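Local coordinates for putative uncharacterized protein (Bacillus anthracis, PDB 3LNO) that is of unknown function but belongs to the DUF59 family and probably takes part in iron-sulfur cluster assembly, at residues V27-N31 / L32-Y36. Sequence-based numbering, arbitrary orientation.
Sequences VDIVN and LGLVY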
loop_
_atom_site.group_PDB
_atom_site.type_symbol
_atom_site.label_atom_id
_atom_site.label_comp_id
_atom_site.label_asym_id
_atom_site.label_seq_id
_atom_site.Cartn_x
_atom_site.Cartn_y
_atom_site.Cartn_z
ATOM N N VAL A 27 -2.320 -12.074 -0.922
ATOM C CA VAL A 27 -2.460 -11.296 0.310
ATOM C C VAL A 27 -2.353 -9.824 -0.054
ATOM O O VAL A 27 -1.598 -9.476 -0.967
ATOM C CB VAL A 27 -1.384 -11.711 1.358
ATOM C CG1 VAL A 27 -1.311 -10.736 2.528
ATOM C CG2 VAL A 27 -1.705 -13.101 1.885
ATOM N N ASP A 28 -3.114 -8.958 0.613
ATOM C CA ASP A 28 -3.094 -7.535 0.254
ATOM C C ASP A 28 -1.811 -6.865 0.705
ATOM O O ASP A 28 -1.149 -7.340 1.628
ATOM C CB ASP A 28 -4.288 -6.793 0.824
ATOM C CG ASP A 28 -4.232 -6.670 2.337
ATOM O OD1 ASP A 28 -3.451 -5.823 2.849
ATOM O OD2 ASP A 28 -4.983 -7.417 3.017
ATOM N N ILE A 29 -1.474 -5.745 0.079
ATOM C CA ILE A 29 -0.164 -5.140 0.302
ATOM C C ILE A 29 -0.002 -4.567 1.711
ATOM O O ILE A 29 1.110 -4.429 2.223
ATOM C CB ILE A 29 0.146 -4.083 -0.783
ATOM C CG1 ILE A 29 -0.852 -2.925 -0.719
ATOM C CG2 ILE A 29 0.066 -4.725 -2.145
ATOM C CD1 ILE A 29 -0.529 -1.763 -1.679
ATOM N N VAL A 30 -1.112 -4.175 2.314
ATOM C CA VAL A 30 -1.119 -3.707 3.686
ATOM C C VAL A 30 -0.724 -4.854 4.635
ATOM O O VAL A 30 0.267 -4.749 5.384
ATOM C CB VAL A 30 -2.502 -3.091 4.048
ATOM C CG1 VAL A 30 -2.673 -2.955 5.554
ATOM C CG2 VAL A 30 -2.635 -1.727 3.391
ATOM N N ASN A 31 -1.463 -5.964 4.574
ATOM C CA ASN A 31 -1.136 -7.112 5.423
ATOM C C ASN A 31 0.240 -7.716 5.122
ATOM O O ASN A 31 0.878 -8.267 6.008
ATOM C CB ASN A 31 -2.259 -8.160 5.420
ATOM C CG ASN A 31 -3.442 -7.738 6.284
ATOM O OD1 ASN A 31 -4.468 -7.311 5.760
ATOM N ND2 ASN A 31 -3.295 -7.838 7.618
ATOM N N LEU A 32 0.731 -7.551 3.894
ATOM C CA LEU A 32 2.088 -8.004 3.616
ATOM C C LEU A 32 3.176 -7.148 4.264
ATOM O O LEU A 32 4.305 -7.595 4.401
ATOM C CB LEU A 32 2.364 -8.073 2.120
ATOM C CG LEU A 32 1.910 -9.355 1.429
ATOM C CD1 LEU A 32 2.276 -9.280 -0.046
ATOM C CD2 LEU A 32 2.524 -10.594 2.086
ATOM N N GLY A 33 2.845 -5.923 4.639
ATOM C CA GLY A 33 3.854 -5.012 5.152
ATOM C C GLY A 33 4.594 -4.271 4.051
ATOM O O GLY A 33 5.707 -3.772 4.283
ATOM N N LEU A 34 4.020 -4.217 2.847
ATOM C CA LEU A 34 4.702 -3.532 1.735
ATOM C C LEU A 34 4.566 -2.025 1.748
ATOM O O LEU A 34 5.369 -1.343 1.114
ATOM C CB LEU A 34 4.235 -4.028 0.361
ATOM C CG LEU A 34 4.448 -5.514 0.072
ATOM C CD1 LEU A 34 3.909 -5.807 -1.298
ATOM C CD2 LEU A 34 5.949 -5.854 0.173
ATOM N N VAL A 35 3.550 -1.508 2.438
ATOM C CA VAL A 35 3.300 -0.074 2.459
ATOM C C VAL A 35 4.032 0.594 3.630
ATOM O O VAL A 35 3.703 0.362 4.814
ATOM C CB VAL A 35 1.804 0.254 2.518
ATOM C CG1 VAL A 35 1.596 1.746 2.326
ATOM C CG2 VAL A 35 1.028 -0.514 1.441
ATOM N N TYR A 36 5.027 1.418 3.288
ATOM C CA TYR A 36 5.885 2.093 4.282
ATOM C C TYR A 36 5.362 3.448 4.747
ATOM O O TYR A 36 5.592 3.865 5.867
ATOM C CB TYR A 36 7.291 2.304 3.703
ATOM C CG TYR A 36 8.093 1.051 3.575
ATOM C CD1 TYR A 36 7.607 -0.148 4.075
ATOM C CD2 TYR A 36 9.347 1.060 2.945
ATOM C CE1 TYR A 36 8.339 -1.323 3.973
ATOM C CE2 TYR A 36 10.095 -0.096 2.843
ATOM C CZ TYR A 36 9.575 -1.282 3.382
ATOM O OH TYR A 36 10.285 -2.427 3.325
HETATM O O HOH W 1 1.918 -2.400 4.888
#
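Ile29 meets both Leu34 and Val35 where a short, weakly bonded helical turn, residues 29-32, leads through Gly33 and Leu34 into strand 35-40. This contact is local, within continuous chain. The tightly packed part lies on the Ile29 side. Ile29 CG1 sits between its own backbone N and carbonyl carbon (chi1 63°), and this carries CD1 to within 3.7 Å of Val35 CG2. Its other branch, CG2, turns to Leu34 CD1, and those two side chains cross at about a right angle. Met50 of strand 46-50 touches both Ile29 and Leu34, tying the turn to the three-stranded sheet. Just ahead of the turn, Val27 CG1 rests 3.7 Å from Leu32 CG.

A side-chain carboxylate helps close the turn at its start, main-chain bonds at its finish. Asp28 is the N-cap: its OD1 accepts from Asn31 N at 2.6 Å, in a nearly straight bond that arrives from above the carboxylate plane. Its carbonyl O also receives Leu32 N. The C-terminal end is a Schellman motif, with Leu34 N bonded to Ile29 O at 3.0 Å and Gly33 N to Val30 O at 2.9 Å. Gly33 supplies the positive phi (85°) that takes the chain out of the helix.

The Val30 side is looser and partly exposed. Its CG2 lies 4.3 Å from Val35 CG2, and Tyr14 of helix 3-16 touches both valines. Here a water accepts from Val35 N at 3.1 Å and probably donates to Val30 O, though other acceptors compete.

The chemistry implies a turn held by the Asp28 cap at its start and the Schellman bonds at its end, with apolar packing alongside. Ile29, Leu32 and Leu34 are buried, the valines less so. A water adds a polar link to the strand.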